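Local structure of NTF2 fold protein loop-helix-loop design NT-9 (Synthetic construct, 6W90) at residues R74-D79 against V83-E88; L19-P24 against S66-V71. The protein is a de novo designed NTF2-fold protein of a loop-helix-loop design series that holds a distearoyl glycerophosphoethanolamine lipid in its pocket. All coordinates share one frame; numbering follows the deposited sequence.

Contact 1 (R74-D79 against V83-E88); sequences RKVQVD and VRVEIE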
ATOM      1  N   ARG A  74      -7.014   1.416  10.884  1.00 21.75           N
ATOM      2  CA  ARG A  74      -7.103   2.068  12.176  1.00 24.79           C
ATOM      3  C   ARG A  74      -7.185   3.580  12.110  1.00 27.43           C
ATOM      4  O   ARG A  74      -7.612   4.200  13.096  1.00 28.69           O
ATOM      5  CB  ARG A  74      -5.889   1.735  13.053  1.00 27.75           C
ATOM      6  CG  ARG A  74      -5.809   0.295  13.571  1.00 31.46           C
ATOM      7  CD  ARG A  74      -6.930  -0.110  14.528  1.00 44.29           C
ATOM      8  NE  ARG A  74      -6.974   0.762  15.701  1.00 59.35           N
ATOM      9  CZ  ARG A  74      -6.296   0.560  16.830  1.00 69.04           C
ATOM     10  NH1 ARG A  74      -5.512  -0.500  16.964  1.00 72.41           N
ATOM     11  NH2 ARG A  74      -6.406   1.427  17.829  1.00 70.90           N
ATOM     12  N   LYS A  75      -6.741   4.180  11.007  1.00 25.76           N
ATOM     13  CA  LYS A  75      -6.750   5.629  10.862  1.00 25.80           C
ATOM     14  C   LYS A  75      -6.825   5.984   9.385  1.00 22.34           C
ATOM     15  O   LYS A  75      -6.087   5.434   8.570  1.00 20.74           O
ATOM     16  CB  LYS A  75      -5.490   6.233  11.500  1.00 30.54           C
ATOM     17  CG  LYS A  75      -5.301   7.723  11.348  1.00 33.64           C
ATOM     18  CD  LYS A  75      -4.229   8.188  12.335  1.00 44.28           C
ATOM     19  CE  LYS A  75      -3.111   8.934  11.652  1.00 52.35           C
ATOM     20  NZ  LYS A  75      -3.472  10.380  11.440  1.00 55.19           N
ATOM     21  N   VAL A  76      -7.708   6.920   9.050  1.00 24.92           N
ATOM     22  CA  VAL A  76      -7.634   7.628   7.776  1.00 22.77           C
ATOM     23  C   VAL A  76      -7.737   9.114   8.084  1.00 22.75           C
ATOM     24  O   VAL A  76      -8.652   9.536   8.795  1.00 24.46           O
ATOM     25  CB  VAL A  76      -8.734   7.205   6.781  1.00 28.13           C
ATOM     26  CG1 VAL A  76      -8.623   8.048   5.489  1.00 31.16           C
ATOM     27  CG2 VAL A  76      -8.668   5.711   6.444  1.00 29.24           C
ATOM     28  N   GLN A  77      -6.804   9.918   7.560  0.66 23.01           N
ATOM     29  CA  GLN A  77      -6.818  11.375   7.697  0.66 24.47           C
ATOM     30  C   GLN A  77      -6.562  12.008   6.340  0.66 22.61           C
ATOM     31  O   GLN A  77      -5.526  11.725   5.723  0.66 20.23           O
ATOM     32  CB  GLN A  77      -5.735  11.831   8.683  0.66 29.75           C
ATOM     33  CG  GLN A  77      -5.582  13.352   8.834  0.66 36.72           C
ATOM     34  CD  GLN A  77      -6.600  13.920   9.776  0.66 42.12           C
ATOM     35  OE1 GLN A  77      -7.578  13.249  10.118  0.66 42.32           O
ATOM     36  NE2 GLN A  77      -6.391  15.159  10.206  0.66 44.68           N
ATOM     37  N   VAL A  78      -7.493  12.857   5.872  0.66 23.92           N
ATOM     38  CA  VAL A  78      -7.344  13.513   4.579  0.66 25.23           C
ATOM     39  C   VAL A  78      -7.105  14.999   4.795  0.66 26.36           C
ATOM     40  O   VAL A  78      -7.590  15.600   5.760  0.66 26.14           O
ATOM     41  CB  VAL A  78      -8.531  13.376   3.605  0.66 26.72           C
ATOM     42  CG1 VAL A  78      -8.774  11.947   3.281  0.66 26.78           C
ATOM     43  CG2 VAL A  78      -9.777  14.020   4.158  0.66 25.05           C
ATOM     44  N   ASP A  79      -6.381  15.595   3.855  0.66 25.34           N
ATOM     45  CA  ASP A  79      -6.081  17.021   3.891  0.66 28.02           C
ATOM     46  C   ASP A  79      -5.844  17.427   2.440  0.66 26.02           C
ATOM     47  O   ASP A  79      -4.752  17.221   1.892  0.66 25.17           O
ATOM     48  CB  ASP A  79      -4.890  17.303   4.791  0.66 33.23           C
ATOM     49  CG  ASP A  79      -4.925  18.692   5.346  0.66 35.19           C
ATOM     50  OD1 ASP A  79      -5.562  19.538   4.680  0.66 35.87           O
ATOM     51  OD2 ASP A  79      -4.323  18.946   6.424  0.66 33.97           O
ATOM     52  N   VAL A  83      -3.262  12.180   1.883  1.00 20.45           N
ATOM     53  CA  VAL A  83      -4.004  11.189   2.648  1.00 21.56           C
ATOM     54  C   VAL A  83      -3.036  10.413   3.515  1.00 19.78           C
ATOM     55  O   VAL A  83      -1.969  10.027   3.039  1.00 21.81           O
ATOM     56  CB  VAL A  83      -4.735  10.216   1.707  1.00 22.92           C
ATOM     57  CG1 VAL A  83      -5.511   9.139   2.535  1.00 25.29           C
ATOM     58  CG2 VAL A  83      -5.625  10.977   0.731  1.00 27.90           C
ATOM     59  N   ARG A  84      -3.431  10.144   4.753  1.00 18.92           N
ATOM     60  CA  ARG A  84      -2.689   9.247   5.631  1.00 21.68           C
ATOM     61  C   ARG A  84      -3.568   8.058   5.984  1.00 19.78           C
ATOM     62  O   ARG A  84      -4.729   8.249   6.357  1.00 21.46           O
ATOM     63  CB  ARG A  84      -2.250   9.947   6.909  1.00 26.74           C
ATOM     64  CG  ARG A  84      -1.363   9.032   7.747  1.00 37.43           C
ATOM     65  CD  ARG A  84      -0.796   9.755   8.951  1.00 44.08           C
ATOM     66  NE  ARG A  84      -0.014  10.890   8.478  1.00 43.95           N
ATOM     67  CZ  ARG A  84       1.298  10.870   8.270  1.00 36.35           C
ATOM     68  NH1 ARG A  84       2.022   9.791   8.544  1.00 35.57           N
ATOM     69  NH2 ARG A  84       1.898  11.967   7.843  1.00 26.96           N
ATOM     70  N   VAL A  85      -3.021   6.846   5.864  1.00 19.27           N
ATOM     71  CA  VAL A  85      -3.737   5.612   6.175  1.00 19.99           C
ATOM     72  C   VAL A  85      -2.873   4.764   7.096  1.00 18.69           C
ATOM     73  O   VAL A  85      -1.699   4.558   6.809  1.00 19.60           O
ATOM     74  CB  VAL A  85      -4.065   4.839   4.891  1.00 21.15           C
ATOM     75  CG1 VAL A  85      -4.763   3.504   5.190  1.00 24.27           C
ATOM     76  CG2 VAL A  85      -4.972   5.697   4.037  1.00 21.85           C
ATOM     77  N   GLU A  86      -3.449   4.276   8.195  1.00 19.50           N
ATOM     78  CA  GLU A  86      -2.777   3.291   9.039  1.00 20.61           C
ATOM     79  C   GLU A  86      -3.600   2.018   9.076  1.00 18.35           C
ATOM     80  O   GLU A  86      -4.815   2.060   9.315  1.00 19.91           O
ATOM     81  CB  GLU A  86      -2.575   3.781  10.457  1.00 26.36           C
ATOM     82  CG  GLU A  86      -1.655   4.935  10.606  1.00 38.79           C
ATOM     83  CD  GLU A  86      -1.520   5.335  12.080  1.00 52.97           C
ATOM     84  OE1 GLU A  86      -0.981   6.432  12.342  1.00 61.74           O
ATOM     85  OE2 GLU A  86      -1.965   4.560  12.965  1.00 54.03           O
ATOM     86  N   ILE A  87      -2.941   0.906   8.792  1.00 21.73           N
ATOM     87  CA  ILE A  87      -3.565  -0.401   8.771  1.00 21.02           C
ATOM     88  C   ILE A  87      -2.850  -1.273   9.783  1.00 22.34           C
ATOM     89  O   ILE A  87      -1.621  -1.301   9.828  1.00 24.18           O
ATOM     90  CB  ILE A  87      -3.508  -1.033   7.374  1.00 24.68           C
ATOM     91  CG1 ILE A  87      -4.342  -0.202   6.398  1.00 23.52           C
ATOM     92  CG2 ILE A  87      -4.099  -2.421   7.451  1.00 29.13           C
ATOM     93  CD1 ILE A  87      -4.141  -0.589   4.982  1.00 26.20           C
ATOM     94  N   GLU A  88      -3.608  -1.949  10.616  1.00 20.95           N
ATOM     95  CA  GLU A  88      -3.043  -2.861  11.596  1.00 21.65           C
ATOM     96  C   GLU A  88      -3.200  -4.284  11.090  1.00 22.22           C
ATOM     97  O   GLU A  88      -4.262  -4.668  10.597  1.00 23.64           O
ATOM     98  CB  GLU A  88      -3.746  -2.610  12.910  1.00 31.02           C
ATOM     99  CG  GLU A  88      -3.353  -3.403  14.062  1.00 40.58           C
ATOM    100  CD  GLU A  88      -4.194  -2.936  15.221  1.00 46.13           C
ATOM    101  OE1 GLU A  88      -3.913  -1.804  15.677  1.00 46.67           O
ATOM    102  OE2 GLU A  88      -5.163  -3.649  15.598  1.00 49.16           O
TER
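V76 and V85 face each other as a non-hydrogen-bonded pair of the antiparallel hairpin formed by strands 70-79 and 82-91, and V78 and V83 form the next such pair. The four valines point to one side of the sheet, where branched side chains suit both strand backbone and core. CG2 of V76 lies 4.4 Å from CG2 of V85, V78 and V83 stand side by side with CG1 of V78 4.2 Å from CG2 of V83, and V76 touches V83 loosely on the diagonal. Between these pairs Q77 and R84 bond twice through their backbones: N of R84 to O of Q77 at 2.8 Å, and N of Q77 to O of R84.

The other face, bearing K75, Q77, R84 and E86, is looser and more open to solvent, as suits long polar chains. K75 leaves the backbone extended (chi1 176°) and bends at chi3 and chi4, which sets CE 3.4 Å from OE1 of E86 while NZ turns toward R84, 4.8 Å from that oxygen. NZ also lies 4.6 Å from NE of R84, a like-charge approach probably eased mainly by the salt bridges of R84 to E99 and E101, with E86 a nearby, non-contacting negative charge. An alanine in place of E86 would probably strip the K75 methylenes of their neighbour and leave its ammonium without this nearby opposite charge. R74 and K75 both face E86 in a classic beta bulge: N of R74 binds O of E86 at 2.8 Å, while K75 N bonds it weakly. Beyond it, R74 and E88 form a salt bridge with OE1 at the guanidinium edge, though the modelled 2.4 Å from NH1 to OE1 is too short to be taken literally.

Strand 70-79 is the sheet's outer strand within the chain; strand 94-105 flanks strand 82-91, and I9 of helix 6-22 packs on V76, V78 and V83.

Contact 2 (L19-P24 against S66-V71); sequences LLYTDP and SRYDRV. With 3PE (1,2-Distearoyl-sn-glycerophosphoethanolamine), chain B.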
ATOM      1  N   LEU A  19      -9.707  -7.366  -2.379  1.00 20.82           N
ATOM      2  CA  LEU A  19      -9.236  -7.985  -3.610  1.00 22.64           C
ATOM      3  C   LEU A  19      -7.967  -8.780  -3.374  1.00 21.30           C
ATOM      4  O   LEU A  19      -7.745  -9.837  -3.976  1.00 24.00           O
ATOM      5  CB  LEU A  19      -8.960  -6.924  -4.665  1.00 23.54           C
ATOM      6  CG  LEU A  19     -10.231  -6.320  -5.222  1.00 25.73           C
ATOM      7  CD1 LEU A  19      -9.833  -5.196  -6.201  1.00 26.00           C
ATOM      8  CD2 LEU A  19     -11.145  -7.303  -5.916  1.00 29.81           C
ATOM      9  N   LEU A  20      -7.091  -8.241  -2.550  1.00 21.42           N
ATOM     10  CA  LEU A  20      -5.848  -8.919  -2.246  1.00 23.57           C
ATOM     11  C   LEU A  20      -6.114 -10.317  -1.711  1.00 23.18           C
ATOM     12  O   LEU A  20      -5.401 -11.264  -2.068  1.00 28.88           O
ATOM     13  CB  LEU A  20      -5.065  -8.063  -1.261  1.00 24.75           C
ATOM     14  CG  LEU A  20      -3.661  -8.524  -0.898  1.00 29.67           C
ATOM     15  CD1 LEU A  20      -2.781  -8.491  -2.090  1.00 34.77           C
ATOM     16  CD2 LEU A  20      -3.160  -7.611   0.217  1.00 32.08           C
ATOM     17  N   TYR A  21      -7.173 -10.485  -0.920  1.00 22.66           N
ATOM     18  CA  TYR A  21      -7.479 -11.781  -0.320  1.00 25.66           C
ATOM     19  C   TYR A  21      -8.351 -12.647  -1.201  1.00 32.58           C
ATOM     20  O   TYR A  21      -8.261 -13.878  -1.138  1.00 36.43           O
ATOM     21  CB  TYR A  21      -8.150 -11.567   1.060  1.00 26.85           C
ATOM     22  CG  TYR A  21      -7.092 -11.232   2.053  1.00 23.07           C
ATOM     23  CD1 TYR A  21      -6.222 -12.229   2.511  1.00 22.61           C
ATOM     24  CD2 TYR A  21      -6.935  -9.959   2.538  1.00 22.17           C
ATOM     25  CE1 TYR A  21      -5.239 -11.922   3.387  1.00 23.28           C
ATOM     26  CE2 TYR A  21      -5.935  -9.656   3.383  1.00 22.53           C
ATOM     27  CZ  TYR A  21      -5.097 -10.653   3.820  1.00 24.05           C
ATOM     28  OH  TYR A  21      -4.091 -10.352   4.692  1.00 27.58           O
ATOM     29  N   THR A  22      -9.156 -12.048  -2.058  1.00 28.01           N
ATOM     30  CA  THR A  22     -10.141 -12.833  -2.780  1.00 28.37           C
ATOM     31  C   THR A  22      -9.815 -13.046  -4.244  1.00 30.14           C
ATOM     32  O   THR A  22     -10.217 -14.056  -4.803  1.00 33.16           O
ATOM     33  CB  THR A  22     -11.529 -12.178  -2.732  1.00 35.45           C
ATOM     34  OG1 THR A  22     -11.475 -10.958  -3.482  1.00 40.78           O
ATOM     35  CG2 THR A  22     -11.963 -11.943  -1.335  1.00 32.33           C
ATOM     36  N   ASP A  23      -9.161 -12.096  -4.897  1.00 27.97           N
ATOM     37  CA  ASP A  23      -8.889 -12.185  -6.331  1.00 31.17           C
ATOM     38  C   ASP A  23      -7.584 -11.448  -6.575  1.00 34.66           C
ATOM     39  O   ASP A  23      -7.572 -10.330  -7.082  1.00 29.70           O
ATOM     40  CB  ASP A  23     -10.040 -11.581  -7.131  1.00 31.53           C
ATOM     41  CG  ASP A  23      -9.930 -11.823  -8.625  1.00 39.93           C
ATOM     42  OD1 ASP A  23      -8.824 -12.156  -9.110  1.00 38.28           O
ATOM     43  OD2 ASP A  23     -10.973 -11.670  -9.301  1.00 45.09           O
ATOM     44  N   PRO A  24      -6.465 -12.035  -6.170  1.00 36.04           N
ATOM     45  CA  PRO A  24      -5.191 -11.298  -6.229  1.00 36.87           C
ATOM     46  C   PRO A  24      -4.777 -10.886  -7.623  1.00 38.44           C
ATOM     47  O   PRO A  24      -4.040  -9.903  -7.777  1.00 36.58           O
ATOM     48  CB  PRO A  24      -4.193 -12.286  -5.602  1.00 38.32           C
ATOM     49  CG  PRO A  24      -4.954 -13.612  -5.483  1.00 36.03           C
ATOM     50  CD  PRO A  24      -6.376 -13.236  -5.328  1.00 40.24           C
ATOM     51  N   SER A  66      -0.878 -13.661   3.091  1.00 33.77           N
ATOM     52  CA  SER A  66      -1.355 -14.819   3.827  1.00 40.22           C
ATOM     53  C   SER A  66      -0.708 -14.910   5.201  1.00 44.52           C
ATOM     54  O   SER A  66      -1.130 -15.737   6.015  1.00 47.26           O
ATOM     55  CB  SER A  66      -1.146 -16.095   3.011  1.00 46.86           C
ATOM     56  OG  SER A  66       0.126 -16.126   2.426  1.00 57.04           O
ATOM     57  N   ARG A  67       0.260 -14.038   5.498  1.00 36.20           N
ATOM     58  CA  ARG A  67       0.897 -14.076   6.800  1.00 33.62           C
ATOM     59  C   ARG A  67      -0.002 -13.631   7.941  1.00 33.62           C
ATOM     60  O   ARG A  67       0.349 -13.881   9.086  1.00 34.02           O
ATOM     61  CB  ARG A  67       2.126 -13.174   6.860  1.00 34.12           C
ATOM     62  CG  ARG A  67       3.202 -13.563   5.888  1.00 46.23           C
ATOM     63  CD  ARG A  67       4.395 -12.619   5.993  1.00 70.28           C
ATOM     64  NE  ARG A  67       5.527 -13.086   5.194  1.00 91.26           N
ATOM     65  CZ  ARG A  67       6.735 -12.527   5.185  1.00104.78           C
ATOM     66  NH1 ARG A  67       6.993 -11.464   5.939  1.00109.36           N
ATOM     67  NH2 ARG A  67       7.691 -13.037   4.418  1.00108.51           N
ATOM     68  N   TYR A  68      -1.111 -12.935   7.682  1.00 24.31           N
ATOM     69  CA  TYR A  68      -1.867 -12.282   8.743  1.00 20.94           C
ATOM     70  C   TYR A  68      -3.254 -12.862   8.955  1.00 25.35           C
ATOM     71  O   TYR A  68      -3.945 -13.199   7.994  1.00 30.42           O
ATOM     72  CB  TYR A  68      -2.029 -10.789   8.443  1.00 24.30           C
ATOM     73  CG  TYR A  68      -0.726 -10.194   8.132  1.00 26.79           C
ATOM     74  CD1 TYR A  68       0.217  -9.995   9.119  1.00 26.95           C
ATOM     75  CD2 TYR A  68      -0.385  -9.891   6.823  1.00 31.62           C
ATOM     76  CE1 TYR A  68       1.457  -9.468   8.803  1.00 32.70           C
ATOM     77  CE2 TYR A  68       0.817  -9.366   6.504  1.00 33.63           C
ATOM     78  CZ  TYR A  68       1.747  -9.158   7.481  1.00 34.14           C
ATOM     79  OH  TYR A  68       2.975  -8.639   7.119  1.00 40.03           O
ATOM     80  N   ASP A  69      -3.663 -12.911  10.229  1.00 26.03           N
ATOM     81  CA  ASP A  69      -4.980 -13.385  10.617  1.00 29.97           C
ATOM     82  C   ASP A  69      -6.048 -12.311  10.515  1.00 27.42           C
ATOM     83  O   ASP A  69      -7.236 -12.625  10.367  1.00 28.11           O
ATOM     84  CB  ASP A  69      -4.994 -13.811  12.082  1.00 38.67           C
ATOM     85  CG  ASP A  69      -4.457 -15.155  12.298  1.00 59.41           C
ATOM     86  OD1 ASP A  69      -4.899 -16.069  11.578  1.00 70.04           O
ATOM     87  OD2 ASP A  69      -3.606 -15.287  13.194  1.00 64.23           O
ATOM     88  N   ARG A  70      -5.658 -11.058  10.739  1.00 24.71           N
ATOM     89  CA  ARG A  70      -6.569  -9.939  10.846  1.00 25.81           C
ATOM     90  C   ARG A  70      -5.925  -8.723  10.229  1.00 23.36           C
ATOM     91  O   ARG A  70      -4.744  -8.466  10.448  1.00 23.18           O
ATOM     92  CB  ARG A  70      -6.849  -9.589  12.294  1.00 33.00           C
ATOM     93  CG  ARG A  70      -8.207  -9.488  12.693  1.00 38.30           C
ATOM     94  CD  ARG A  70      -8.188  -9.300  14.192  1.00 42.83           C
ATOM     95  NE  ARG A  70      -9.277  -8.415  14.517  1.00 46.42           N
ATOM     96  CZ  ARG A  70     -10.456  -8.826  14.970  1.00 49.78           C
ATOM     97  NH1 ARG A  70     -10.693 -10.117  15.180  1.00 45.65           N
ATOM     98  NH2 ARG A  70     -11.394  -7.929  15.210  1.00 54.71           N
ATOM     99  N   VAL A  71      -6.712  -7.953   9.495  1.00 21.09           N
ATOM    100  CA  VAL A  71      -6.257  -6.730   8.852  1.00 21.39           C
ATOM    101  C   VAL A  71      -7.361  -5.708   9.093  1.00 25.79           C
ATOM    102  O   VAL A  71      -8.525  -5.978   8.785  1.00 28.43           O
ATOM    103  CB  VAL A  71      -5.976  -6.939   7.350  1.00 22.29           C
ATOM    104  CG1 VAL A  71      -5.625  -5.627   6.747  1.00 27.66           C
ATOM    105  CG2 VAL A  71      -4.921  -7.962   7.169  1.00 26.66           C
TER
HETATM  106  P   3PE B 201       5.919  -2.661  12.396  1.00 33.40           P
HETATM  107  N   3PE B 201       7.611   1.328  11.768  1.00 78.91           N
HETATM  108  O11 3PE B 201       5.463  -2.947  10.839  1.00 44.36           O
HETATM  109  O12 3PE B 201       4.706  -2.628  13.287  1.00 30.56           O
HETATM  110  O13 3PE B 201       6.581  -1.139  12.471  1.00 43.90           O
HETATM  111  O14 3PE B 201       6.987  -3.638  12.887  1.00 31.72           O
HETATM  112  C11 3PE B 201       5.732  -0.023  12.388  1.00 61.76           C
HETATM  113  C12 3PE B 201       6.517   1.241  12.714  1.00 72.87           C
HETATM  114  C1  3PE B 201       6.482  -3.070   9.885  1.00 63.06           C
HETATM  115  C2  3PE B 201       5.920  -3.529   8.530  1.00 71.51           C
HETATM  116  C3  3PE B 201       4.626  -2.739   8.315  1.00 71.30           C
HETATM  117  O31 3PE B 201       4.202  -2.807   6.986  1.00 67.92           O
HETATM  118  O32 3PE B 201       3.767  -4.978   7.341  1.00 70.42           O
HETATM  119  C31 3PE B 201       3.811  -4.085   6.571  1.00 65.63           C
HETATM  120  C32 3PE B 201       3.448  -4.311   5.109  1.00 58.17           C
HETATM  121  C33 3PE B 201       2.664  -5.599   4.871  1.00 51.56           C
HETATM  122  C34 3PE B 201       1.702  -5.303   3.721  1.00 48.90           C
HETATM  123  C35 3PE B 201       1.158  -6.572   3.076  1.00 50.96           C
HETATM  124  C36 3PE B 201      -0.349  -6.654   3.338  1.00 56.99           C
HETATM  125  C37 3PE B 201      -1.149  -5.726   2.414  1.00 62.12           C
HETATM  126  C38 3PE B 201      -1.248  -4.287   2.937  1.00 61.84           C
HETATM  127  C39 3PE B 201      -2.574  -3.618   2.545  1.00 59.02           C
HETATM  128  C3A 3PE B 201      -2.664  -3.345   1.038  1.00 56.09           C
HETATM  129  C3B 3PE B 201      -3.801  -2.375   0.696  1.00 54.86           C
HETATM  130  C3C 3PE B 201      -3.239  -0.981   0.407  1.00 54.50           C
HETATM  131  C3D 3PE B 201      -4.289  -0.073  -0.236  1.00 55.47           C
HETATM  132  C3E 3PE B 201      -3.736   1.355  -0.309  1.00 59.30           C
HETATM  133  C3F 3PE B 201      -4.870   2.368  -0.510  1.00 68.83           C
HETATM  134  C3G 3PE B 201      -4.324   3.802  -0.506  1.00 75.69           C
HETATM  135  C3H 3PE B 201      -5.350   4.850  -0.053  1.00 79.83           C
HETATM  136  C3I 3PE B 201      -6.356   5.227  -1.144  1.00 79.67           C
HETATM  137  O21 3PE B 201       6.864  -3.245   7.537  1.00 73.70           O
HETATM  138  O22 3PE B 201       7.128  -5.419   6.925  1.00 72.47           O
HETATM  139  C21 3PE B 201       7.482  -4.286   6.805  1.00 69.83           C
HETATM  140  C22 3PE B 201       8.632  -3.912   5.848  1.00 59.07           C
HETATM  141  C23 3PE B 201       8.273  -4.095   4.365  1.00 51.97           C
HETATM  142  C24 3PE B 201       7.330  -3.007   3.839  1.00 45.45           C
HETATM  143  C25 3PE B 201       6.855  -3.290   2.403  1.00 44.62           C
HETATM  144  C26 3PE B 201       5.576  -2.482   2.173  1.00 47.22           C
HETATM  145  C27 3PE B 201       4.880  -2.810   0.851  1.00 47.37           C
HETATM  146  C28 3PE B 201       3.552  -2.044   0.730  1.00 46.08           C
HETATM  147  C29 3PE B 201       3.669  -0.593   0.223  1.00 48.42           C
HETATM  148  C2A 3PE B 201       2.292  -0.014  -0.161  1.00 47.53           C
HETATM  149  C2B 3PE B 201       2.019  -0.026  -1.666  1.00 44.68           C
HETATM  150  C2C 3PE B 201       0.522   0.129  -1.957  1.00 43.81           C
HETATM  151  C2D 3PE B 201       0.194  -0.614  -3.250  1.00 43.45           C
HETATM  152  C2E 3PE B 201      -1.228  -0.353  -3.731  1.00 43.78           C
HETATM  153  C2F 3PE B 201      -2.213  -1.303  -3.054  1.00 45.98           C
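Beside the lipid pocket, the last turn of helix 6-22 meets the connection that leads from helix 54-64 into the edge strand 70-79. Y21 links the two: with CG anti to its carbonyl carbon (chi1 -78°), the ring reaches across until OH lies 3.5 Å from CG2 of V71. The two side chains cross at a slant, CE2 of Y21 adding a looser apolar touch to the same methyl. A tyrosine suits this surface position because it is long enough to reach V71 while its hydroxyl hydrogen-bonds to O of A65. That OH also approaches the edge of the Y68 ring, 4.3 Å from CD2.

In this NTF2 fold the curved sheet and its helices enclose the pocket, and both segments contribute to the lining. From the helix, L20 presses CD2 against C37 of the lipid chain at 3.5 Å, an apolar tip suited to an acyl tail. Y68 comes from the connection, its OH 3.8 Å from O32, the carbonyl oxygen of an acyl ester, too far for a hydrogen bond. CB of R67 sits over the centre of one face of the Y68 ring, and W96 packs with that ring edge-to-face. Just past the helix, D23 caps the next one, OD1 accepting a bond from N of Q26.

In the fold
Contact 1 and contact 2 share strand 70-79 and follow one another along the chain: 66-71 ends in the first two residues of the strand that continues as 74-79. Their centres are about 19 Å apart, but they touch where V71 of contact 2 packs on I87 of contact 1, CG1 of V71 3.6 Å from CG2 of I87. That apolar junction leads to the lipid: the I87 side chain lies about 4 Å from it at the nearest atoms, and L20 and Y68 belong to its pocket. Helix 6-22 joins the two as well, offering I9 and V13 to the hairpin and, toward its C-terminal end, L20 and Y21 to contact 2.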